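Local structure of protein Amuc_1100 (Akkermansia muciniphila, 6KNY) at residues Y199-E211 and Q264-F276. The protein is of unknown molecular function but is probably a membrane-anchored protein, crystallised here without its transmembrane region. Sequence-based numbering, arbitrary orientation. Where two conformers were deposited one is given.
Sequences YLFTVNSIRIRNE and QVFVQVSLNLVHF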
# COMPACT_ATOMS: atom_id res chain seq x y z
N TYR A 199 10.14 -0.49 0.50
CA TYR A 199 9.20 0.58 0.76
C TYR A 199 9.03 0.71 2.27
O TYR A 199 8.90 -0.30 2.96
CB TYR A 199 7.85 0.30 0.09
CG TYR A 199 7.90 0.28 -1.42
CD1 TYR A 199 7.90 1.46 -2.15
CD2 TYR A 199 7.94 -0.93 -2.12
CE1 TYR A 199 7.92 1.44 -3.54
CE2 TYR A 199 7.96 -0.96 -3.51
CZ TYR A 199 7.97 0.23 -4.21
OH TYR A 199 8.00 0.21 -5.59
N LEU A 200 9.04 1.95 2.77
CA LEU A 200 8.95 2.21 4.20
C LEU A 200 7.52 2.62 4.56
O LEU A 200 7.08 3.74 4.24
CB LEU A 200 9.95 3.30 4.62
CG LEU A 200 9.94 3.76 6.09
CD1 LEU A 200 10.20 2.60 7.04
CD2 LEU A 200 11.03 4.86 6.27
N PHE A 201 6.79 1.72 5.22
CA PHE A 201 5.48 2.03 5.80
C PHE A 201 5.65 2.19 7.30
O PHE A 201 6.21 1.32 7.96
CB PHE A 201 4.46 0.91 5.54
CG PHE A 201 4.00 0.81 4.11
CD1 PHE A 201 2.89 1.53 3.68
CD2 PHE A 201 4.65 -0.03 3.21
CE1 PHE A 201 2.45 1.42 2.36
CE2 PHE A 201 4.21 -0.14 1.90
CZ PHE A 201 3.11 0.57 1.48
N THR A 202 5.18 3.31 7.82
CA THR A 202 5.28 3.54 9.25
C THR A 202 3.87 3.50 9.84
O THR A 202 2.90 3.81 9.15
CB THR A 202 6.00 4.86 9.55
OG1 THR A 202 6.29 4.94 10.96
CG2 THR A 202 5.14 6.05 9.13
N VAL A 203 3.76 3.05 11.08
CA VAL A 203 2.46 2.76 11.68
C VAL A 203 2.01 4.00 12.44
O VAL A 203 2.59 4.36 13.47
CB VAL A 203 2.52 1.54 12.60
CG1 VAL A 203 1.19 1.38 13.36
CG2 VAL A 203 2.83 0.28 11.80
N ASN A 204 0.98 4.66 11.92
CA ASN A 204 0.36 5.77 12.64
C ASN A 204 -0.50 5.26 13.79
O ASN A 204 -0.42 5.78 14.91
CB ASN A 204 -0.46 6.62 11.68
CG ASN A 204 -1.14 7.77 12.36
OD1 ASN A 204 -0.48 8.60 13.01
ND2 ASN A 204 -2.45 7.84 12.23
N SER A 205 -1.33 4.24 13.54
CA SER A 205 -2.17 3.69 14.60
C SER A 205 -2.64 2.32 14.15
O SER A 205 -2.58 1.98 12.97
CB SER A 205 -3.36 4.60 14.92
OG SER A 205 -4.29 4.63 13.86
N ILE A 206 -3.10 1.52 15.12
CA ILE A 206 -3.61 0.18 14.82
C ILE A 206 -4.69 -0.17 15.84
O ILE A 206 -4.61 0.23 17.00
CB ILE A 206 -2.48 -0.88 14.82
CG1 ILE A 206 -3.05 -2.24 14.35
CG2 ILE A 206 -1.79 -0.98 16.19
CD1 ILE A 206 -1.97 -3.24 13.96
N ARG A 207 -5.72 -0.89 15.38
CA ARG A 207 -6.71 -1.51 16.26
C ARG A 207 -6.73 -3.00 15.96
O ARG A 207 -6.76 -3.41 14.79
CB ARG A 207 -8.11 -0.89 16.09
CG ARG A 207 -9.13 -1.31 17.19
CD ARG A 207 -10.52 -0.62 17.06
NE ARG A 207 -10.45 0.82 16.77
CZ ARG A 207 -11.07 1.76 17.47
NH1 ARG A 207 -10.94 3.04 17.14
NH2 ARG A 207 -11.83 1.44 18.51
N ILE A 208 -6.67 -3.80 17.03
CA ILE A 208 -6.72 -5.26 16.97
C ILE A 208 -7.87 -5.70 17.88
O ILE A 208 -7.92 -5.30 19.05
CB ILE A 208 -5.39 -5.89 17.42
CG1 ILE A 208 -4.21 -5.27 16.65
CG2 ILE A 208 -5.42 -7.41 17.24
CD1 ILE A 208 -2.85 -5.70 17.18
N ARG A 209 -8.78 -6.52 17.35
CA ARG A 209 -9.99 -6.84 18.09
C ARG A 209 -10.36 -8.31 17.87
O ARG A 209 -10.46 -8.76 16.73
CB ARG A 209 -11.14 -5.93 17.63
CG ARG A 209 -12.43 -6.11 18.40
CD ARG A 209 -12.99 -4.78 18.85
NE ARG A 209 -13.53 -4.85 20.21
CZ ARG A 209 -13.73 -3.78 20.98
NH1 ARG A 209 -13.42 -2.58 20.52
NH2 ARG A 209 -14.23 -3.91 22.20
N ASN A 210 -10.51 -9.05 18.97
CA ASN A 210 -11.18 -10.35 18.89
C ASN A 210 -12.60 -10.18 18.37
O ASN A 210 -13.33 -9.30 18.82
CB ASN A 210 -11.23 -11.03 20.26
CG ASN A 210 -9.89 -11.49 20.74
OD1 ASN A 210 -8.96 -11.69 19.96
ND2 ASN A 210 -9.78 -11.67 22.05
N GLU A 211 -12.98 -11.01 17.40
CA GLU A 211 -14.39 -11.03 17.04
C GLU A 211 -15.19 -11.89 18.02
O GLU A 211 -16.42 -11.79 18.07
CB GLU A 211 -14.55 -11.49 15.58
CG GLU A 211 -13.48 -10.86 14.66
CD GLU A 211 -14.01 -10.26 13.36
OE1 GLU A 211 -15.03 -9.53 13.40
OE2 GLU A 211 -13.38 -10.48 12.31
N GLN A 264 -11.42 -15.52 14.99
CA GLN A 264 -11.00 -14.51 14.03
C GLN A 264 -10.57 -13.26 14.78
O GLN A 264 -11.19 -12.88 15.78
CB GLN A 264 -12.13 -14.17 13.06
CG GLN A 264 -12.46 -15.25 12.02
CD GLN A 264 -11.40 -15.41 10.94
OE1 GLN A 264 -10.55 -16.29 11.01
NE2 GLN A 264 -11.47 -14.57 9.92
N VAL A 265 -9.51 -12.64 14.29
CA VAL A 265 -9.00 -11.38 14.82
C VAL A 265 -9.11 -10.32 13.72
O VAL A 265 -8.71 -10.57 12.58
CB VAL A 265 -7.56 -11.53 15.32
CG1 VAL A 265 -6.99 -10.19 15.76
CG2 VAL A 265 -7.49 -12.58 16.43
N PHE A 266 -9.66 -9.17 14.06
CA PHE A 266 -9.84 -8.09 13.10
C PHE A 266 -8.79 -7.01 13.35
O PHE A 266 -8.58 -6.61 14.50
CB PHE A 266 -11.25 -7.52 13.21
CG PHE A 266 -11.44 -6.16 12.59
CD1 PHE A 266 -11.21 -4.99 13.32
CD2 PHE A 266 -11.88 -6.04 11.28
CE1 PHE A 266 -11.40 -3.74 12.75
CE2 PHE A 266 -12.08 -4.79 10.70
CZ PHE A 266 -11.84 -3.64 11.43
N VAL A 267 -8.14 -6.58 12.28
CA VAL A 267 -7.12 -5.56 12.32
C VAL A 267 -7.41 -4.42 11.39
O VAL A 267 -7.79 -4.61 10.29
CB VAL A 267 -5.75 -6.10 11.92
CG1 VAL A 267 -4.70 -5.01 11.98
CG2 VAL A 267 -5.34 -7.24 12.79
N GLN A 268 -7.19 -3.23 11.88
CA GLN A 268 -7.29 -2.04 11.12
C GLN A 268 -6.10 -1.19 11.47
O GLN A 268 -5.91 -0.83 12.61
CB GLN A 268 -8.58 -1.31 11.34
CG GLN A 268 -8.76 -0.28 10.26
CD GLN A 268 -10.13 0.34 10.23
OE1 GLN A 268 -11.04 -0.14 9.57
NE2 GLN A 268 -10.28 1.43 10.96
N VAL A 269 -5.29 -0.93 10.48
CA VAL A 269 -4.08 -0.16 10.65
C VAL A 269 -3.99 1.07 9.75
O VAL A 269 -4.37 1.01 8.61
CB VAL A 269 -2.83 -1.04 10.49
CG1 VAL A 269 -2.76 -1.65 9.13
CG2 VAL A 269 -1.58 -0.24 10.73
N SER A 270 -3.53 2.15 10.37
CA SER A 270 -3.31 3.41 9.69
C SER A 270 -1.82 3.54 9.41
O SER A 270 -1.01 3.46 10.35
CB SER A 270 -3.81 4.57 10.55
OG SER A 270 -3.66 5.81 9.90
N LEU A 271 -1.45 3.72 8.14
CA LEU A 271 -0.06 3.74 7.75
C LEU A 271 0.28 5.07 7.09
O LEU A 271 -0.58 5.74 6.51
CB LEU A 271 0.24 2.59 6.80
CG LEU A 271 -0.07 1.20 7.38
CD1 LEU A 271 -0.17 0.18 6.26
CD2 LEU A 271 1.00 0.78 8.39
N ASN A 272 1.54 5.46 7.21
CA ASN A 272 2.12 6.50 6.37
C ASN A 272 3.25 5.86 5.57
O ASN A 272 4.24 5.41 6.15
CB ASN A 272 2.62 7.68 7.19
CG ASN A 272 1.47 8.50 7.79
OD1 ASN A 272 0.81 9.28 7.10
ND2 ASN A 272 1.25 8.35 9.08
N LEU A 273 3.06 5.79 4.26
CA LEU A 273 4.14 5.43 3.34
C LEU A 273 5.08 6.62 3.23
O LEU A 273 4.65 7.74 2.94
CB LEU A 273 3.55 5.08 1.97
CG LEU A 273 4.51 4.87 0.79
CD1 LEU A 273 5.43 3.67 1.04
CD2 LEU A 273 3.72 4.75 -0.54
N VAL A 274 6.37 6.40 3.46
CA VAL A 274 7.33 7.49 3.49
C VAL A 274 7.95 7.62 2.10
O VAL A 274 8.67 6.73 1.65
CB VAL A 274 8.39 7.24 4.57
CG1 VAL A 274 9.45 8.34 4.57
CG2 VAL A 274 7.70 7.12 5.95
N HIS A 275 7.66 8.73 1.41
CA HIS A 275 8.32 9.03 0.14
C HIS A 275 9.50 9.97 0.38
O HIS A 275 9.30 11.13 0.77
CB HIS A 275 7.38 9.65 -0.89
CG HIS A 275 8.07 9.91 -2.20
ND1 HIS A 275 8.58 11.15 -2.54
CD2 HIS A 275 8.41 9.08 -3.21
CE1 HIS A 275 9.18 11.07 -3.72
NE2 HIS A 275 9.07 9.83 -4.16
N PHE A 276 10.71 9.49 0.11
CA PHE A 276 11.92 10.31 0.23
C PHE A 276 12.06 11.22 -0.98
O PHE A 276 12.00 10.76 -2.12
CB PHE A 276 13.14 9.41 0.40
CG PHE A 276 13.12 8.63 1.67
CD1 PHE A 276 13.60 9.20 2.85
CD2 PHE A 276 12.57 7.37 1.71
CE1 PHE A 276 13.53 8.49 4.06
CE2 PHE A 276 12.49 6.66 2.91
CZ PHE A 276 12.97 7.23 4.09
O HOH W 1 9.15 4.11 0.99
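A classic beta bulge interrupts the antiparallel pairing of strands 201-210 and 265-276, where Asn204 and Ser205 both face Ser270. Ser270 O takes two backbone N-H groups: Asn204 N at 2.8 Å, through a bent bond, and Ser205 N more weakly. Ser270 N returns a straight bond to Ser205 O. In one of two Ser270 conformers, Asn204 ND2 may also reach Ser270 OG, a weak and doubtful bond of 3.3 Å. Asn204 CB also rests 3.6 Å from Asn272 ND2, with the amide planes of Asn204 and Asn272 72° apart. The register shifts by one here, and 201-210 turns a corner.

Strand 201-210 is the outermost on this side of the mixed sheet. Strand 265-276 lies between it and strand 170-181, to which Val265, Val267, Val269, Leu271 and Leu273 are hydrogen-bonded through their backbones. On the face carrying these residues, Leu273 CD1 sits 3.9 Å from the centroid of the Phe201 ring, a CH-pi contact over its centre. Phe201 CG is anti to its carbonyl carbon (chi1 -72°), which brings Phe201 CE1 within 3.8 Å of Leu273 CB. Phe201 CD1 lies 4.2 Å from Leu271 CD1. Replacing Phe201 with an alanine would probably open a gap beside Leu273 and Leu271 and cost Leu273 CD1 its aromatic partner. Farther along, Ile208 CG2 packs closely on Val265 CG1, 3.5 Å away. Helix 183-194 covers this part, with Met190 on Ile208 and Val186 on Val265.

At the other end, a water accepts from Leu200 N and donates to Val274 O. Leu200 CD2 meets the Phe276 ring at its edge, 3.8 Å from Phe276 CZ.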